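Local coordinates for protein hypothetical glycoside hydrolase (Parabacteroides distasonis, PDB 3TAW) that is of unknown function but belongs by family to the carbohydrate-active proteins that fold as a five-bladed beta-propeller, at residues 62-67 against 335-340; 85-88 against 94-97; 161-166 against 201-206; 209-212 against 218-221. One frame throughout, in Å; residues are numbered along the deposited sequence. Where two conformers were deposited one is given.

Interaction 1: residues 62-67 against 335-340; sequences IVVMYR and YLYYGC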
# COMPACT_ATOMS: atom_id res chain seq x y z
N ILE A 62 14.63 6.52 6.94
CA ILE A 62 13.58 5.84 6.21
C ILE A 62 13.28 4.54 6.94
O ILE A 62 14.21 3.84 7.32
CB ILE A 62 13.98 5.53 4.76
CG1 ILE A 62 14.10 6.83 3.98
CG2 ILE A 62 12.95 4.61 4.09
CD1 ILE A 62 14.67 6.66 2.56
N VAL A 63 12.00 4.24 7.15
CA VAL A 63 11.57 2.95 7.71
C VAL A 63 10.72 2.28 6.66
O VAL A 63 9.76 2.85 6.16
CB VAL A 63 10.81 3.11 9.05
CG1 VAL A 63 10.23 1.74 9.52
CG2 VAL A 63 11.73 3.75 10.12
N VAL A 64 11.08 1.04 6.32
CA VAL A 64 10.24 0.22 5.47
C VAL A 64 9.70 -0.88 6.34
O VAL A 64 10.47 -1.61 6.99
CB VAL A 64 11.02 -0.35 4.30
CG1 VAL A 64 10.23 -1.51 3.62
CG2 VAL A 64 11.31 0.78 3.28
N MSE A 65 8.37 -1.03 6.33
CA MSE A 65 7.71 -2.15 6.99
C MSE A 65 7.20 -3.08 5.91
O MSE A 65 6.18 -2.84 5.27
CB MSE A 65 6.62 -1.65 7.95
CG MSE A 65 7.21 -0.87 9.11
SE MSE A 65 5.92 -0.43 10.50
CE MSE A 65 5.31 -2.15 11.12
N TYR A 66 7.96 -4.14 5.67
CA TYR A 66 7.68 -5.04 4.55
C TYR A 66 6.74 -6.17 4.95
O TYR A 66 6.73 -6.64 6.10
CB TYR A 66 8.97 -5.57 3.96
CG TYR A 66 9.92 -6.23 4.93
CD1 TYR A 66 10.87 -5.49 5.64
CD2 TYR A 66 9.91 -7.61 5.13
CE1 TYR A 66 11.78 -6.09 6.53
CE2 TYR A 66 10.79 -8.22 6.00
CZ TYR A 66 11.73 -7.44 6.72
OH TYR A 66 12.63 -8.04 7.56
N ARG A 67 5.93 -6.60 3.99
CA ARG A 67 5.08 -7.75 4.19
C ARG A 67 5.95 -8.98 4.09
O ARG A 67 6.58 -9.20 3.07
CB ARG A 67 3.98 -7.81 3.14
CG ARG A 67 3.05 -9.02 3.32
CD ARG A 67 2.00 -9.08 2.22
NE ARG A 67 1.31 -10.36 2.19
CZ ARG A 67 0.34 -10.68 1.33
NH1 ARG A 67 -0.10 -9.80 0.43
NH2 ARG A 67 -0.20 -11.89 1.38
N TYR A 335 11.65 8.35 -2.72
CA TYR A 335 11.96 6.94 -2.69
C TYR A 335 10.65 6.16 -2.68
O TYR A 335 9.84 6.31 -1.76
CB TYR A 335 12.79 6.60 -1.44
CG TYR A 335 14.17 7.22 -1.46
CD1 TYR A 335 14.36 8.55 -1.09
CD2 TYR A 335 15.27 6.49 -1.88
CE1 TYR A 335 15.62 9.12 -1.12
CE2 TYR A 335 16.54 7.06 -1.92
CZ TYR A 335 16.71 8.39 -1.53
OH TYR A 335 17.99 8.98 -1.58
N LEU A 336 10.46 5.36 -3.72
CA LEU A 336 9.26 4.57 -3.97
C LEU A 336 9.58 3.09 -3.75
O LEU A 336 10.48 2.57 -4.39
CB LEU A 336 8.81 4.78 -5.42
CG LEU A 336 7.61 3.96 -5.89
CD1 LEU A 336 6.33 4.41 -5.15
CD2 LEU A 336 7.45 4.04 -7.41
N TYR A 337 8.87 2.45 -2.81
CA TYR A 337 9.08 1.05 -2.44
C TYR A 337 7.93 0.22 -2.97
O TYR A 337 6.76 0.60 -2.81
CB TYR A 337 9.24 0.90 -0.92
CG TYR A 337 10.50 1.60 -0.48
CD1 TYR A 337 11.75 1.01 -0.64
CD2 TYR A 337 10.46 2.92 -0.03
CE1 TYR A 337 12.92 1.68 -0.31
CE2 TYR A 337 11.64 3.61 0.30
CZ TYR A 337 12.86 2.99 0.16
OH TYR A 337 14.00 3.71 0.47
N TYR A 338 8.27 -0.87 -3.65
CA TYR A 338 7.27 -1.68 -4.29
C TYR A 338 7.56 -3.17 -4.15
O TYR A 338 8.72 -3.60 -4.01
CB TYR A 338 7.12 -1.26 -5.76
CG TYR A 338 8.36 -1.34 -6.63
CD1 TYR A 338 9.25 -0.28 -6.71
CD2 TYR A 338 8.61 -2.45 -7.41
CE1 TYR A 338 10.38 -0.33 -7.50
CE2 TYR A 338 9.73 -2.53 -8.22
CZ TYR A 338 10.60 -1.46 -8.28
OH TYR A 338 11.71 -1.51 -9.07
N GLY A 339 6.49 -3.96 -4.20
CA GLY A 339 6.61 -5.41 -4.20
C GLY A 339 7.01 -5.87 -5.59
O GLY A 339 6.56 -5.30 -6.60
N CYS A 340 7.83 -6.92 -5.65
CA CYS A 340 8.28 -7.52 -6.93
C CYS A 340 7.74 -8.92 -7.04
O CYS A 340 8.22 -9.84 -6.35
CB CYS A 340 9.80 -7.57 -6.99
SG CYS A 340 10.61 -5.96 -6.85
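Neighbouring blades of a beta-propeller pack face to face here, with Ile62 and Val64 of strand 61-69 laid against Tyr335 and Tyr337 of strand 333-340. The two strands belong to sheets from opposite ends of the family region, so the contact is consistent with closure of the propeller ring between its first and last blades. Their axes run 13° from parallel and 9.1 Å apart at closest approach, a spacing that only side chains bridge. In Tyr337, chi1 of -65° carries the ring toward the opposite strand, and chi2 of -80° turns a face to Val64. Val64 CG2 stands over the centre of the Tyr337 ring, 3.8 Å from its centroid and almost on the ring normal, in a CH-pi contact. Ile62 spans both rings. Its CD1 lies over one face of Tyr335, displaced toward the rim and 4.3 Å from the centroid, while CG2 approaches Tyr337 CE2 obliquely at 4.1 Å. The surroundings are apolar too: Pro53 and Ala55 of strand 49-58 touch Tyr337 from the blade of strand 61-69, and Val347 of strand 344-350 from its own blade. The buried phenol is nonetheless satisfied, because Tyr337 OH is hydrogen-bonded to Gly91 O. Beside that polar group sits the terminal methyl of isoleucine, with Ile62 CD1 3.7 Å from Tyr337 OH.

Interaction 2: residues 85-88 against 94-97; sequences YATS and FERD. With EDO (1,2-ethanediol), chain M.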
# COMPACT_ATOMS: atom_id res chain seq x y z
N TYR A 85 10.54 -4.67 10.07
CA TYR A 85 10.92 -3.30 10.38
C TYR A 85 12.37 -3.12 9.93
O TYR A 85 13.28 -3.76 10.45
CB TYR A 85 10.80 -3.05 11.88
CG TYR A 85 11.08 -1.63 12.32
CD1 TYR A 85 12.38 -1.21 12.59
CD2 TYR A 85 10.05 -0.71 12.48
CE1 TYR A 85 12.64 0.10 13.01
CE2 TYR A 85 10.31 0.60 12.89
CZ TYR A 85 11.60 1.00 13.14
OH TYR A 85 11.87 2.31 13.55
N ALA A 86 12.58 -2.25 8.94
CA ALA A 86 13.90 -2.05 8.36
C ALA A 86 14.17 -0.57 8.24
O ALA A 86 13.29 0.19 7.81
CB ALA A 86 13.96 -2.70 6.98
N THR A 87 15.38 -0.14 8.60
CA THR A 87 15.73 1.28 8.55
C THR A 87 16.87 1.54 7.55
O THR A 87 17.72 0.68 7.30
CB THR A 87 16.18 1.84 9.90
OG1 THR A 87 17.44 1.27 10.26
CG2 THR A 87 15.15 1.55 10.99
N SER A 88 16.91 2.77 7.03
CA SER A 88 17.95 3.14 6.08
C SER A 88 18.23 4.62 6.13
O SER A 88 17.33 5.42 6.42
CB SER A 88 17.52 2.78 4.64
OG SER A 88 18.53 3.13 3.72
N PHE A 94 19.40 -1.42 3.94
CA PHE A 94 18.52 -1.51 5.09
C PHE A 94 19.07 -2.37 6.18
O PHE A 94 19.67 -3.43 5.92
CB PHE A 94 17.15 -2.05 4.66
CG PHE A 94 16.33 -1.02 3.96
CD1 PHE A 94 16.53 -0.77 2.62
CD2 PHE A 94 15.44 -0.24 4.67
CE1 PHE A 94 15.82 0.24 1.98
CE2 PHE A 94 14.70 0.75 4.04
CZ PHE A 94 14.90 1.00 2.69
N GLU A 95 18.84 -1.92 7.39
CA GLU A 95 19.13 -2.68 8.61
C GLU A 95 17.80 -3.21 9.15
O GLU A 95 16.88 -2.42 9.45
CB GLU A 95 19.79 -1.76 9.60
CG GLU A 95 20.15 -2.42 10.92
CD GLU A 95 21.03 -1.52 11.76
OE1 GLU A 95 20.50 -0.56 12.36
OE2 GLU A 95 22.25 -1.78 11.79
N ARG A 96 17.69 -4.53 9.23
CA ARG A 96 16.40 -5.18 9.52
C ARG A 96 16.35 -5.76 10.92
O ARG A 96 17.30 -6.40 11.36
CB ARG A 96 16.14 -6.31 8.50
CG ARG A 96 16.10 -5.83 7.07
CD ARG A 96 16.41 -6.95 6.10
NE ARG A 96 15.43 -8.04 6.10
CZ ARG A 96 15.38 -8.99 5.18
NH1 ARG A 96 16.28 -9.03 4.19
NH2 ARG A 96 14.42 -9.91 5.24
N ASP A 97 15.23 -5.54 11.60
CA ASP A 97 14.96 -6.19 12.86
C ASP A 97 14.76 -7.69 12.67
O ASP A 97 14.18 -8.15 11.67
CB ASP A 97 13.71 -5.59 13.52
CG ASP A 97 13.99 -4.28 14.25
OD1 ASP A 97 15.14 -3.77 14.22
OD2 ASP A 97 13.03 -3.79 14.88
C1 EDO M . 20.75 2.01 8.71
O1 EDO M . 19.72 2.59 9.48
C2 EDO M . 21.96 1.84 9.61
O2 EDO M . 22.36 3.12 10.12
O HOH W 1 12.51 -6.72 9.82
O HOH W 2 17.78 -0.06 12.58
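Thr87 and Glu95 pair through their backbones in both directions, Thr87 N giving its hydrogen to Glu95 O at 2.9 Å and Glu95 N returning one to Thr87 O at 2.8 Å. Farther along this antiparallel ladder Asp97 N reaches Tyr85 O at 2.9 Å in an almost linear bond (177° at the hydrogen). Water 1 continues the pairing where direct bonds stop, accepting from Tyr85 N and donating to Asp97 O. Between these rungs lies the non-hydrogen-bonded pair Ala86 and Arg96. On the face carrying Thr87 and Glu95, water 2 links Thr87 OG1 to Glu95 OE1, and Thr87 OG1 also shares a hydrogen bond of 2.7 Å with O1 of 1,2-ethanediol. Ser88 has its OG anti to the backbone N (chi1 180°); the hydroxyl is taken up by the turn, at His93 O, Gly91 N and Asp90 N, while Ser88 CB rests over a face of Phe94, 3.6 Å from the centroid. Asp97 lies alongside Tyr85, its carboxylate 27° from the ring plane, and Lys154 serves both as salt-bridge partner of Asp97 OD2 and cation-pi partner of Tyr85. The guanidinium of Arg96 leads away to Glu46, Lys28 O and Tyr66 OH. This hairpin forms the outer margin of its four-stranded sheet: strand 95-96 is outermost, and strand 81-88 is bonded on its other side to strand 61-69.

Interaction 3: residues 161-166 against 201-206; sequences PAFEKA and MYWGEK. With EDO (1,2-ethanediol), chain K; EDO (1,2-ethanediol), chain L.
Phe163 meets Trp203 and Met201 from the opposite direction, the loop ring pointing toward the side chains of strand 199-203. Its leading corner, Phe163 CZ, is 3.5 Å from Trp203 CE2 and lies over one face of the indole, displaced toward the rim. The planes are inclined at 53° with the centroid of the Phe163 ring 4.8 Å from that of the six-membered ring of Trp203, so the rings meet obliquely. Selenomethionine Met201 brings its methyl CE to 3.6 Å from Phe163 CE1; since two conformers were modelled for this residue, that touch is less certain than the aromatic one. Trp203 carries CG between its backbone N and carbonyl carbon (chi1 70°), which lifts the indole off the strand toward the loop.

Farther out, Phe163 is the third residue of a type I beta turn from Pro161 to Glu164, whose closing bond from Glu164 N to Pro161 O is weak at 3.3 Å. The CB of Ala162 sits over a face of the Phe163 ring, and Phe163 N donates to O2 of a 1,2-ethanediol at 3.0 Å. A second 1,2-ethanediol donates from its two hydroxyls to the two carboxylate oxygens of Glu164. The loop leaves the edge strand 157-161 and leads to helix 166-169. Leu145 of strand 143-150 touches both Phe163 and Met201, and Ala179 of strand 179-186 touches both Met201 and Trp203, so this buried cluster joins two neighbouring sheets of the propeller.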
# COMPACT_ATOMS: atom_id res chain seq x y z
N PRO A 161 -11.34 -3.16 12.10
CA PRO A 161 -11.70 -2.80 10.73
C PRO A 161 -12.12 -1.36 10.56
O PRO A 161 -12.86 -0.81 11.39
CB PRO A 161 -12.87 -3.75 10.42
CG PRO A 161 -12.61 -4.95 11.31
CD PRO A 161 -12.06 -4.36 12.57
N ALA A 162 -11.65 -0.73 9.48
CA ALA A 162 -11.93 0.67 9.19
C ALA A 162 -13.42 0.94 9.00
O ALA A 162 -13.89 2.04 9.31
CB ALA A 162 -11.16 1.11 7.96
N PHE A 163 -14.15 -0.06 8.50
CA PHE A 163 -15.59 0.11 8.19
C PHE A 163 -16.50 -0.71 9.13
O PHE A 163 -17.65 -1.04 8.78
CB PHE A 163 -15.87 -0.28 6.73
CG PHE A 163 -14.93 0.35 5.72
CD1 PHE A 163 -14.54 1.68 5.82
CD2 PHE A 163 -14.48 -0.38 4.63
CE1 PHE A 163 -13.70 2.24 4.87
CE2 PHE A 163 -13.61 0.19 3.68
CZ PHE A 163 -13.23 1.49 3.80
N GLU A 164 -15.99 -1.01 10.33
CA GLU A 164 -16.76 -1.80 11.30
C GLU A 164 -18.08 -1.10 11.64
O GLU A 164 -19.14 -1.73 11.65
CB GLU A 164 -15.95 -2.02 12.59
CG GLU A 164 -16.62 -2.98 13.61
CD GLU A 164 -16.66 -4.44 13.16
OE1 GLU A 164 -15.87 -4.84 12.28
OE2 GLU A 164 -17.48 -5.21 13.72
N LYS A 165 -18.01 0.20 11.91
CA LYS A 165 -19.16 0.93 12.45
C LYS A 165 -20.10 1.54 11.39
O LYS A 165 -21.31 1.63 11.63
CB LYS A 165 -18.71 2.04 13.41
CG LYS A 165 -17.95 1.53 14.63
CD LYS A 165 -17.91 2.60 15.74
CE LYS A 165 -17.08 2.17 16.93
NZ LYS A 165 -15.63 2.09 16.60
N ALA A 166 -19.52 2.00 10.28
CA ALA A 166 -20.23 2.82 9.28
C ALA A 166 -21.55 2.21 8.84
O ALA A 166 -21.62 1.02 8.54
CB ALA A 166 -19.35 3.06 8.04
N MSE A 201 -9.51 9.07 2.38
CA MSE A 201 -8.68 8.08 1.71
C MSE A 201 -9.35 7.54 0.46
O MSE A 201 -10.59 7.55 0.34
CB MSE A 201 -8.28 6.94 2.66
CG MSE A 201 -9.43 6.13 3.17
SE MSE A 201 -8.86 4.78 4.44
CE MSE A 201 -10.51 3.78 4.40
N TYR A 202 -8.51 7.13 -0.47
CA TYR A 202 -8.90 6.31 -1.62
C TYR A 202 -8.61 4.88 -1.19
O TYR A 202 -7.60 4.62 -0.51
CB TYR A 202 -8.11 6.70 -2.88
CG TYR A 202 -8.31 8.14 -3.24
CD1 TYR A 202 -7.49 9.13 -2.70
CD2 TYR A 202 -9.34 8.54 -4.08
CE1 TYR A 202 -7.69 10.47 -2.99
CE2 TYR A 202 -9.56 9.89 -4.37
CZ TYR A 202 -8.73 10.85 -3.82
OH TYR A 202 -8.91 12.19 -4.09
N TRP A 203 -9.49 3.95 -1.53
CA TRP A 203 -9.22 2.56 -1.19
C TRP A 203 -9.82 1.62 -2.22
O TRP A 203 -10.72 2.00 -2.98
CB TRP A 203 -9.71 2.25 0.25
CG TRP A 203 -11.20 2.24 0.35
CD1 TRP A 203 -12.02 3.32 0.51
CD2 TRP A 203 -12.05 1.11 0.19
NE1 TRP A 203 -13.32 2.92 0.51
CE2 TRP A 203 -13.37 1.56 0.32
CE3 TRP A 203 -11.81 -0.25 -0.01
CZ2 TRP A 203 -14.47 0.70 0.22
CZ3 TRP A 203 -12.89 -1.10 -0.10
CH2 TRP A 203 -14.22 -0.62 0.00
N GLY A 204 -9.31 0.40 -2.25
CA GLY A 204 -9.91 -0.65 -3.07
C GLY A 204 -8.94 -1.35 -3.99
O GLY A 204 -7.83 -0.87 -4.24
N GLU A 205 -9.40 -2.49 -4.50
CA GLU A 205 -8.68 -3.34 -5.44
C GLU A 205 -9.44 -3.43 -6.79
O GLU A 205 -8.86 -3.21 -7.84
CB GLU A 205 -8.54 -4.74 -4.83
CG GLU A 205 -7.90 -5.78 -5.72
CD GLU A 205 -7.99 -7.20 -5.17
OE1 GLU A 205 -8.92 -7.54 -4.40
OE2 GLU A 205 -7.14 -8.02 -5.54
N LYS A 206 -10.72 -3.79 -6.76
CA LYS A 206 -11.51 -4.00 -7.97
C LYS A 206 -11.95 -2.68 -8.63
O LYS A 206 -12.25 -2.67 -9.81
CB LYS A 206 -12.75 -4.83 -7.66
CG LYS A 206 -12.44 -6.24 -7.16
CD LYS A 206 -13.73 -6.98 -6.78
CE LYS A 206 -13.59 -8.50 -6.83
NZ LYS A 206 -12.24 -9.02 -6.44
C1 EDO K . -14.81 -4.09 6.05
O1 EDO K . -14.08 -5.14 5.43
C2 EDO K . -14.15 -3.49 7.30
O2 EDO K . -13.13 -2.51 7.08
C1 EDO L . -15.57 -8.66 12.36
O1 EDO L . -14.87 -7.41 12.41
C2 EDO L . -17.02 -8.45 11.92
O2 EDO L . -17.75 -7.66 12.87

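Interaction 4: residues 209-212 against 218-221; sequences YAAT and DWDP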
# COMPACT_ATOMS: atom_id res chain seq x y z
N TYR A 209 -12.43 3.27 -4.70
CA TYR A 209 -13.49 3.78 -3.85
C TYR A 209 -12.91 4.88 -2.96
O TYR A 209 -11.72 5.21 -3.06
CB TYR A 209 -14.01 2.64 -2.94
CG TYR A 209 -14.44 1.38 -3.65
CD1 TYR A 209 -15.63 1.33 -4.36
CD2 TYR A 209 -13.68 0.22 -3.60
CE1 TYR A 209 -16.04 0.16 -4.99
CE2 TYR A 209 -14.09 -0.96 -4.23
CZ TYR A 209 -15.26 -0.98 -4.92
OH TYR A 209 -15.70 -2.15 -5.55
N ALA A 210 -13.72 5.44 -2.06
CA ALA A 210 -13.19 6.40 -1.10
C ALA A 210 -13.90 6.31 0.24
O ALA A 210 -14.91 5.62 0.35
CB ALA A 210 -13.25 7.83 -1.66
N ALA A 211 -13.35 7.00 1.24
CA ALA A 211 -13.97 7.07 2.55
C ALA A 211 -13.49 8.29 3.28
O ALA A 211 -12.40 8.80 3.03
CB ALA A 211 -13.65 5.81 3.37
N THR A 212 -14.33 8.76 4.20
CA THR A 212 -13.97 9.87 5.06
C THR A 212 -13.98 9.46 6.54
O THR A 212 -14.57 8.44 6.93
CB THR A 212 -14.92 11.06 4.83
OG1 THR A 212 -16.26 10.68 5.18
CG2 THR A 212 -14.87 11.50 3.38
N ASP A 218 -12.42 5.27 12.50
CA ASP A 218 -13.71 4.88 11.96
C ASP A 218 -13.92 5.65 10.66
O ASP A 218 -13.93 6.90 10.64
CB ASP A 218 -14.82 5.21 12.94
CG ASP A 218 -14.65 4.50 14.26
OD1 ASP A 218 -14.54 3.25 14.28
OD2 ASP A 218 -14.59 5.21 15.28
N TRP A 219 -14.07 4.89 9.58
CA TRP A 219 -14.17 5.44 8.24
C TRP A 219 -15.53 5.15 7.64
O TRP A 219 -16.07 4.07 7.85
CB TRP A 219 -13.07 4.85 7.35
CG TRP A 219 -11.72 5.31 7.77
CD1 TRP A 219 -10.94 4.78 8.76
CD2 TRP A 219 -10.97 6.41 7.23
NE1 TRP A 219 -9.77 5.49 8.89
CE2 TRP A 219 -9.76 6.49 7.95
CE3 TRP A 219 -11.20 7.33 6.20
CZ2 TRP A 219 -8.79 7.46 7.68
CZ3 TRP A 219 -10.23 8.30 5.94
CH2 TRP A 219 -9.05 8.35 6.68
N ASP A 220 -16.06 6.13 6.90
CA ASP A 220 -17.35 6.02 6.20
C ASP A 220 -17.11 5.98 4.69
O ASP A 220 -16.72 6.99 4.08
CB ASP A 220 -18.24 7.21 6.52
CG ASP A 220 -18.60 7.30 7.99
OD1 ASP A 220 -18.92 6.26 8.62
OD2 ASP A 220 -18.62 8.44 8.51
N PRO A 221 -17.34 4.82 4.08
CA PRO A 221 -17.21 4.71 2.62
C PRO A 221 -18.18 5.62 1.90
O PRO A 221 -19.33 5.77 2.35
CB PRO A 221 -17.54 3.24 2.35
CG PRO A 221 -17.16 2.57 3.60
CD PRO A 221 -17.62 3.51 4.68
O HOH W 3 -16.97 10.73 7.90
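Trp219, Asp220 and Pro221 run back antiparallel against Ala210, Ala211 and Thr212, completing a hairpin. Just ahead of them, Asp218 sends its carboxylate away from the partner strand to a salt bridge with Lys165, while its backbone N and O are held within the turn by Asn215 OD1 and Ser213 OG. Trp219 follows, with CG anti to its carbonyl carbon (chi1 -68°), which sends the indole across the preceding strand, its CE3-CZ3 side next to the backbone of Ala211 and Thr212. Ala211 O lies at the ring's edge near its plane, 3.7 Å from Trp219 CZ3, and Ala211 CB is 4.0 Å from Trp219 CE3. Asp220 makes the hydrogen-bonded pair with Thr212. Asp220 N donates to Thr212 O at 2.7 Å, nearly in line with the carbonyl, whereas Thr212 N reaches Asp220 O at 3.0 Å from 37° above the carbonyl plane. On the face shared by these two side chains, water 3 connects Thr212 OG1 with Asp220 OD2, to which it donates. Asp220 O also receives a close CA-H contact, 3.1 Å from Ala211 CA. Last comes Pro221, opposite Ala211 in a non-hydrogen-bonded pair, a place where the missing N-H costs no rung to that strand. Its CA lies 3.4 Å from Ala210 O, and its own carbonyl is bonded to Tyr167 OH. A beta hairpin with a short last strand results, characteristic of the outer edge of a propeller blade, here the one built on strands 179-186 and 199-203.

The four contacts fall into two groups on the propeller. Interactions 1 and 2 share a sheet and touch: Val64 N is 2.8 Å from Ala86 O, and Val64 CG2, which lies over the Tyr337 ring in the first, also packs 3.5 Å from Phe94 CE2 in the second. Interactions 3 and 4 are likewise joined, with centres about 6 Å apart, by Trp203 O and Tyr209 N at 2.7 Å and by the salt bridge from Lys165 NZ to Asp218 OD1 at 2.8 Å. Interactions 2 and 4 lie across the chain's centre, about 32 Å between centres. Along the sequence, interaction 1 encloses the other three. The magnesium ion, at Asn355 and Phe356, involves no residue of these contacts.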